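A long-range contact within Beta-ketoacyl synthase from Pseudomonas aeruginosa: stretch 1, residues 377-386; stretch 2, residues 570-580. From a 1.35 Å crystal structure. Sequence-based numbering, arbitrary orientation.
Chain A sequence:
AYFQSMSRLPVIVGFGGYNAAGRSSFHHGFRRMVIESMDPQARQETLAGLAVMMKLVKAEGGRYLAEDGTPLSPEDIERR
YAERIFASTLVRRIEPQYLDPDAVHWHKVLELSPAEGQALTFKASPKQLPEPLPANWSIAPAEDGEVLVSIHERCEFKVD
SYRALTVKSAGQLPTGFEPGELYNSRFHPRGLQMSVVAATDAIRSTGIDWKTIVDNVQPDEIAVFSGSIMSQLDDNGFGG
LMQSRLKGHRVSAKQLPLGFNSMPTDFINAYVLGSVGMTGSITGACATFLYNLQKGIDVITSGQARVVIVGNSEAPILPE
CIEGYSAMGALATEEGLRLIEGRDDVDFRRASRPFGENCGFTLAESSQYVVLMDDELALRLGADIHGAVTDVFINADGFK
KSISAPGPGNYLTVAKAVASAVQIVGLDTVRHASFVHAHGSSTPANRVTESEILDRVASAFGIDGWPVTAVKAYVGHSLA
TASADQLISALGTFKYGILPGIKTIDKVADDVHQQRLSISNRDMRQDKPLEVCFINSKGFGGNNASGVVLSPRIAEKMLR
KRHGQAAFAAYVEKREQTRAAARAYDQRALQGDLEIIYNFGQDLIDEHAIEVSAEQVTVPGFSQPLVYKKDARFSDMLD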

ATOM      1  N   LEU A 377     -21.275 -20.355   6.591  1.00 12.46           N
ATOM      2  CA  LEU A 377     -20.128 -21.120   7.050  1.00 12.12           C
ATOM      3  C   LEU A 377     -20.011 -21.049   8.582  1.00 10.96           C
ATOM      4  O   LEU A 377     -19.703 -22.050   9.236  1.00 11.65           O
ATOM      5  CB  LEU A 377     -18.839 -20.601   6.388  1.00 11.87           C
ATOM      6  CG  LEU A 377     -17.573 -21.357   6.779  1.00 12.63           C
ATOM      7  CD1 LEU A 377     -17.620 -22.808   6.304  1.00 13.59           C
ATOM      8  CD2 LEU A 377     -16.331 -20.640   6.278  1.00 13.11           C
ATOM      9  N   ALA A 378     -20.219 -19.868   9.157  1.00 11.10           N
ATOM     10  CA  ALA A 378     -20.171 -19.720  10.616  1.00 12.00           C
ATOM     11  C   ALA A 378     -21.178 -20.665  11.277  1.00 12.09           C
ATOM     12  O   ALA A 378     -20.864 -21.346  12.244  1.00 12.70           O
ATOM     13  CB  ALA A 378     -20.436 -18.282  11.014  1.00 11.82           C
ATOM     14  N   LEU A 379     -22.370 -20.709  10.709  1.00 11.87           N
ATOM     15  CA  LEU A 379     -23.444 -21.564  11.209  1.00 13.42           C
ATOM     16  C   LEU A 379     -23.013 -23.032  11.162  1.00 13.19           C
ATOM     17  O   LEU A 379     -23.156 -23.776  12.132  1.00 13.12           O
ATOM     18  CB  LEU A 379     -24.703 -21.356  10.352  1.00 16.17           C
ATOM     19  CG  LEU A 379     -26.020 -21.912  10.898  1.00 17.59           C
ATOM     20  CD1 LEU A 379     -26.615 -20.947  11.939  1.00 18.25           C
ATOM     21  CD2 LEU A 379     -27.006 -22.185   9.760  1.00 19.07           C
ATOM     22  N   ARG A 380     -22.476 -23.431  10.013  1.00 12.74           N
ATOM     23  CA  ARG A 380     -22.013 -24.794   9.797  1.00 13.40           C
ATOM     24  C   ARG A 380     -20.933 -25.228  10.798  1.00 13.89           C
ATOM     25  O   ARG A 380     -20.944 -26.362  11.266  1.00 14.29           O
ATOM     26  CB  ARG A 380     -21.485 -24.964   8.362  1.00 14.91           C
ATOM     27  CG  ARG A 380     -21.266 -26.411   7.990  1.00 16.30           C
ATOM     28  CD  ARG A 380     -20.338 -26.611   6.813  1.00 16.48           C
ATOM     29  NE  ARG A 380     -20.632 -25.739   5.692  1.00 17.42           N
ATOM     30  CZ  ARG A 380     -19.775 -25.498   4.702  1.00 18.16           C
ATOM     31  NH1 ARG A 380     -18.583 -26.077   4.684  1.00 18.61           N
ATOM     32  NH2 ARG A 380     -20.111 -24.675   3.726  1.00 19.87           N
ATOM     33  N   LEU A 381     -20.017 -24.324  11.127  1.00 12.91           N
ATOM     34  CA  LEU A 381     -18.851 -24.679  11.929  1.00 12.10           C
ATOM     35  C   LEU A 381     -19.044 -24.437  13.407  1.00 11.44           C
ATOM     36  O   LEU A 381     -18.181 -24.805  14.200  1.00 13.30           O
ATOM     37  CB  LEU A 381     -17.621 -23.888  11.495  1.00 12.53           C
ATOM     38  CG  LEU A 381     -17.156 -24.095  10.059  1.00 14.50           C
ATOM     39  CD1 LEU A 381     -15.883 -23.286   9.817  1.00 16.33           C
ATOM     40  CD2 LEU A 381     -16.942 -25.564   9.755  1.00 17.54           C
ATOM     41  N   GLY A 382     -20.164 -23.833  13.791  1.00 11.95           N
ATOM     42  CA  GLY A 382     -20.340 -23.466  15.186  1.00 11.67           C
ATOM     43  C   GLY A 382     -19.407 -22.324  15.615  1.00 10.76           C
ATOM     44  O   GLY A 382     -19.035 -22.229  16.799  1.00 11.70           O
ATOM     45  N   ALA A 383     -19.008 -21.473  14.676  1.00 10.73           N
ATOM     46  CA  ALA A 383     -18.134 -20.340  14.983  1.00  9.98           C
ATOM     47  C   ALA A 383     -18.871 -19.343  15.863  1.00 10.69           C
ATOM     48  O   ALA A 383     -20.071 -19.088  15.677  1.00 11.94           O
ATOM     49  CB  ALA A 383     -17.706 -19.648  13.709  1.00 10.21           C
ATOM     50  N   ASP A 384     -18.164 -18.791  16.834  1.00 10.73           N
ATOM     51  CA  ASP A 384     -18.750 -17.788  17.683  1.00 10.90           C
ATOM     52  C   ASP A 384     -18.961 -16.508  16.883  1.00 11.32           C
ATOM     53  O   ASP A 384     -18.377 -16.305  15.815  1.00 13.05           O
ATOM     54  CB  ASP A 384     -17.838 -17.519  18.908  1.00 11.25           C
ATOM     55  CG  ASP A 384     -18.604 -17.068  20.146  1.00 12.06           C
ATOM     56  OD1 ASP A 384     -19.795 -16.699  20.056  1.00 12.79           O
ATOM     57  OD2 ASP A 384     -17.996 -17.077  21.234  1.00 12.37           O
ATOM     58  N   ILE A 385     -19.804 -15.636  17.418  1.00 11.32           N
ATOM     59  CA  ILE A 385     -20.085 -14.360  16.788  1.00 12.62           C
ATOM     60  C   ILE A 385     -19.822 -13.241  17.779  1.00 11.52           C
ATOM     61  O   ILE A 385     -20.482 -13.141  18.807  1.00 13.19           O
ATOM     62  CB  ILE A 385     -21.533 -14.310  16.252  1.00 17.40           C
ATOM     63  CG1 ILE A 385     -21.672 -15.293  15.078  1.00 19.80           C
ATOM     64  CG2 ILE A 385     -21.894 -12.899  15.786  1.00 18.25           C
ATOM     65  CD1 ILE A 385     -23.107 -15.553  14.641  1.00 22.86           C
ATOM     66  N   HIS A 386     -18.825 -12.419  17.454  1.00 10.34           N
ATOM     67  CA  HIS A 386     -18.432 -11.295  18.290  1.00 10.24           C
ATOM     68  C   HIS A 386     -19.021  -9.988  17.786  1.00 11.06           C
ATOM     69  O   HIS A 386     -18.901  -8.952  18.431  1.00 11.85           O
ATOM     70  CB  HIS A 386     -16.910 -11.236  18.384  1.00 10.11           C
ATOM     71  CG  HIS A 386     -16.311 -12.500  18.904  1.00 11.24           C
ATOM     72  ND1 HIS A 386     -16.374 -12.847  20.232  1.00 11.78           N
ATOM     73  CD2 HIS A 386     -15.671 -13.519  18.280  1.00 10.52           C
ATOM     74  CE1 HIS A 386     -15.796 -14.024  20.409  1.00 11.68           C
ATOM     75  NE2 HIS A 386     -15.356 -14.454  19.243  1.00 11.44           N
ATOM     76  N   ALA A 570     -28.830 -26.378  16.040  1.00 11.72           N
ATOM     77  CA  ALA A 570     -27.684 -27.239  15.746  1.00 12.31           C
ATOM     78  C   ALA A 570     -26.378 -26.452  15.865  1.00 12.72           C
ATOM     79  O   ALA A 570     -25.385 -26.944  16.383  1.00 13.93           O
ATOM     80  CB  ALA A 570     -27.821 -27.872  14.355  1.00 12.98           C
ATOM     81  N   TYR A 571     -26.401 -25.224  15.377  1.00 13.72           N
ATOM     82  CA  TYR A 571     -25.279 -24.288  15.507  1.00 12.67           C
ATOM     83  C   TYR A 571     -24.924 -24.034  16.974  1.00 12.09           C
ATOM     84  O   TYR A 571     -23.757 -24.092  17.361  1.00 12.30           O
ATOM     85  CB  TYR A 571     -25.642 -22.989  14.807  1.00 11.40           C
ATOM     86  CG  TYR A 571     -24.813 -21.791  15.196  1.00 11.32           C
ATOM     87  CD1 TYR A 571     -23.486 -21.675  14.803  1.00 10.77           C
ATOM     88  CD2 TYR A 571     -25.355 -20.777  15.954  1.00 11.91           C
ATOM     89  CE1 TYR A 571     -22.731 -20.573  15.158  1.00 11.86           C
ATOM     90  CE2 TYR A 571     -24.613 -19.685  16.316  1.00 12.05           C
ATOM     91  CZ  TYR A 571     -23.298 -19.587  15.912  1.00 10.82           C
ATOM     92  OH  TYR A 571     -22.578 -18.479  16.272  1.00 11.56           O
ATOM     93  N   VAL A 572     -25.935 -23.806  17.802  1.00 12.14           N
ATOM     94  CA  VAL A 572     -25.693 -23.547  19.226  1.00 12.30           C
ATOM     95  C   VAL A 572     -24.965 -24.708  19.885  1.00 12.66           C
ATOM     96  O   VAL A 572     -24.044 -24.502  20.685  1.00 12.42           O
ATOM     97  CB  VAL A 572     -27.010 -23.242  19.968  1.00 13.20           C
ATOM     98  CG1 VAL A 572     -26.861 -23.379  21.496  1.00 13.64           C
ATOM     99  CG2 VAL A 572     -27.472 -21.845  19.610  1.00 14.04           C
ATOM    100  N   GLU A 573     -25.363 -25.931  19.545  1.00 12.61           N
ATOM    101  CA  GLU A 573     -24.679 -27.088  20.102  1.00 12.70           C
ATOM    102  C   GLU A 573     -23.193 -27.127  19.711  1.00 12.25           C
ATOM    103  O   GLU A 573     -22.334 -27.365  20.560  1.00 13.03           O
ATOM    104  CB  GLU A 573     -25.367 -28.382  19.684  1.00 14.25           C
ATOM    105  CG  GLU A 573     -26.747 -28.561  20.277  1.00 16.94           C
ATOM    106  CD  GLU A 573     -26.761 -28.405  21.773  1.00 18.68           C
ATOM    107  OE1 GLU A 573     -26.307 -29.356  22.439  1.00 21.23           O
ATOM    108  OE2 GLU A 573     -27.185 -27.334  22.279  1.00 17.44           O
ATOM    109  N   LYS A 574     -22.887 -26.935  18.429  1.00 13.13           N
ATOM    110  CA  LYS A 574     -21.492 -26.953  17.984  1.00 12.53           C
ATOM    111  C   LYS A 574     -20.721 -25.807  18.623  1.00 12.46           C
ATOM    112  O   LYS A 574     -19.555 -25.959  18.998  1.00 13.27           O
ATOM    113  CB  LYS A 574     -21.401 -26.818  16.467  1.00 13.85           C
ATOM    114  CG  LYS A 574     -21.882 -28.028  15.694  1.00 16.91           C
ATOM    115  CD  LYS A 574     -21.731 -27.804  14.206  1.00 19.57           C
ATOM    116  CE  LYS A 574     -22.437 -28.872  13.400  1.00 23.12           C
ATOM    117  NZ  LYS A 574     -22.636 -28.446  11.970  1.00 25.39           N
ATOM    118  N   ARG A 575     -21.386 -24.674  18.803  1.00 10.53           N
ATOM    119  CA  ARG A 575     -20.723 -23.517  19.350  1.00 11.31           C
ATOM    120  C   ARG A 575     -20.352 -23.697  20.824  1.00 12.31           C
ATOM    121  O   ARG A 575     -19.397 -23.064  21.297  1.00 12.26           O
ATOM    122  CB  ARG A 575     -21.582 -22.278  19.148  1.00 11.20           C
ATOM    123  CG  ARG A 575     -20.950 -21.006  19.695  1.00 11.52           C
ATOM    124  CD  ARG A 575     -21.724 -19.802  19.267  1.00 12.68           C
ATOM    125  NE  ARG A 575     -22.940 -19.620  20.040  1.00 13.66           N
ATOM    126  CZ  ARG A 575     -23.732 -18.563  19.909  1.00 13.52           C
ATOM    127  NH1 ARG A 575     -23.466 -17.650  18.990  1.00 14.35           N
ATOM    128  NH2 ARG A 575     -24.770 -18.409  20.696  1.00 14.60           N
ATOM    129  N   GLU A 576     -21.086 -24.523  21.567  1.00 12.84           N
ATOM    130  CA  GLU A 576     -20.646 -24.793  22.932  1.00 13.03           C
ATOM    131  C   GLU A 576     -19.240 -25.416  22.929  1.00 13.34           C
ATOM    132  O   GLU A 576     -18.418 -25.143  23.820  1.00 13.90           O
ATOM    133  CB  GLU A 576     -21.643 -25.701  23.645  1.00 13.70           C
ATOM    134  CG  GLU A 576     -22.938 -25.021  24.009  1.00 14.45           C
ATOM    135  CD  GLU A 576     -22.732 -23.828  24.920  1.00 14.42           C
ATOM    136  OE1 GLU A 576     -22.538 -22.723  24.394  1.00 15.37           O
ATOM    137  OE2 GLU A 576     -22.745 -23.993  26.155  1.00 15.21           O
ATOM    138  N   GLN A 577     -18.954 -26.238  21.926  1.00 13.22           N
ATOM    139  CA  GLN A 577     -17.660 -26.912  21.855  1.00 15.09           C
ATOM    140  C   GLN A 577     -16.587 -25.939  21.391  1.00 13.66           C
ATOM    141  O   GLN A 577     -15.469 -25.927  21.910  1.00 14.06           O
ATOM    142  CB  GLN A 577     -17.745 -28.107  20.895  1.00 19.07           C
ATOM    143  CG  GLN A 577     -18.720 -29.195  21.338  1.00 25.34           C
ATOM    144  CD  GLN A 577     -18.931 -30.276  20.277  1.00 30.90           C
ATOM    145  OE1 GLN A 577     -18.899 -30.009  19.069  1.00 33.39           O
ATOM    146  NE2 GLN A 577     -19.157 -31.499  20.729  1.00 32.85           N
ATOM    147  N   THR A 578     -16.902 -25.125  20.391  1.00 12.63           N
ATOM    148  CA  THR A 578     -15.897 -24.168  19.936  1.00 12.65           C
ATOM    149  C   THR A 578     -15.611 -23.132  21.035  1.00 12.52           C
ATOM    150  O   THR A 578     -14.471 -22.734  21.205  1.00 12.12           O
ATOM    151  CB  THR A 578     -16.281 -23.481  18.645  1.00 15.01           C
ATOM    152  OG1 THR A 578     -17.325 -22.581  18.885  1.00 16.44           O
ATOM    153  CG2 THR A 578     -16.748 -24.434  17.595  1.00 13.34           C
ATOM    154  N   ARG A 579     -16.607 -22.760  21.839  1.00 11.72           N
ATOM    155  CA  ARG A 579     -16.357 -21.823  22.943  1.00 11.14           C
ATOM    156  C   ARG A 579     -15.447 -22.436  23.974  1.00 12.00           C
ATOM    157  O   ARG A 579     -14.598 -21.742  24.514  1.00 11.96           O
ATOM    158  CB  ARG A 579     -17.653 -21.335  23.602  1.00 11.92           C
ATOM    159  CG  ARG A 579     -18.362 -20.315  22.750  1.00 12.40           C
ATOM    160  CD  ARG A 579     -19.732 -19.941  23.298  1.00 11.93           C
ATOM    161  NE  ARG A 579     -20.215 -18.756  22.615  1.00 12.62           N
ATOM    162  CZ  ARG A 579     -21.396 -18.196  22.793  1.00 12.53           C
ATOM    163  NH1 ARG A 579     -22.264 -18.705  23.673  1.00 12.34           N
ATOM    164  NH2 ARG A 579     -21.706 -17.114  22.102  1.00 13.90           N
ATOM    165  N   ALA A 580     -15.634 -23.725  24.259  1.00 12.86           N
ATOM    166  CA  ALA A 580     -14.739 -24.424  25.175  1.00 13.37           C
ATOM    167  C   ALA A 580     -13.286 -24.445  24.651  1.00 12.55           C
ATOM    168  O   ALA A 580     -12.350 -24.237  25.400  1.00 13.17           O
ATOM    169  CB  ALA A 580     -15.266 -25.845  25.439  1.00 13.89           C
TER
HETATM  170  O   HOH W   1     -24.443 -26.227  12.715  1.00 15.27           O

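The contact sets the C-terminal end of one helix, and the loop that leaves it, against the side of a second helix; touching residues are at least 186 positions apart in sequence. The axes approach to 8.5 Å at 67°, and the backbones come closest where Gly-382 CA lies 4.2 Å from Arg-575 CA. Much of the polar chemistry follows from what happens to carbonyls at a helix end: the last turn has too few backbone NH groups ahead of it, so several oxygens must find other donors.

Part of that demand is met locally. Gly-382 has phi/psi of 69/27 and closes a Schellman motif, in which Ala-383 N donates to Ala-378 O at 3.1 Å and Gly-382 N makes a weak bond to Leu-379 O at 3.4 Å. The second helix meets most of the rest with side chains spaced along one side. Lys-574, its side chain extended with chi2 to chi4 all t, donates from NZ to Arg-380 O at 2.8 Å. Lys-574 NZ also donates to water 1 at 3.0 Å, and this water in turn donates to Leu-379 O at 2.8 Å, supplementing the weak backbone bond to that oxygen. Thr-578 OG1 donates to Gly-382 O at 2.7 Å, and Tyr-571 OH donates to Ala-383 O at 2.6 Å. The run of carbonyls bonded directly by side chains, Arg-380, Gly-382 and Ala-383, is broken at Leu-381: its O has Thr-578 CG2 as its nearest neighbour across the contact, at 3.7 Å, and receives no hydrogen bond from the second helix.

Gly-382 O also receives a CA-H...O contact from Arg-575 CA at 3.3 Å, with an angle of 138° at the hydrogen. Such proximity depends on the absent side chain: an ideal CB on Gly-382 would point toward the second helix and fall 2.5 Å from Lys-574 CB, a clash, and 3.0 Å from Arg-575 N. Positive phi independently favours glycine here.

Tyr-571 has the largest covered area of the contact, 117 Å². Leu-379 O and Ala-383 O lie at its ring edge, while Leu-379 CD1 packs 3.7 Å from Tyr-571 CB and Ile-385 CD1 lies 4.2 Å from Tyr-571 CZ. Tyr-571 OH is an acceptor as well as a donor, taking a weak bond from Arg-575 NH1 at 3.0 Å and 129°.

Asp-384 supplies the charged part. Arg-579 meets its carboxylate with two bonds, NH2 to Asp-384 OD1 at 2.8 Å and NE to Asp-384 OD2 at 3.1 Å, both with N-H...O angles of 158°; OD1 lies at the guanidinium edge, as a bidentate salt bridge requires. Asp-384 OD1 additionally accepts from Ile-385 N at 2.8 Å and 138°. The approach of Arg-575 NH1 to Asp-384 OD1, 3.9 Å, is a long salt bridge of charges only, because the oxygen sits well out of the guanidinium plane. Arg-575 NH1 and NH2 are hydrogen-bonded elsewhere in the structure.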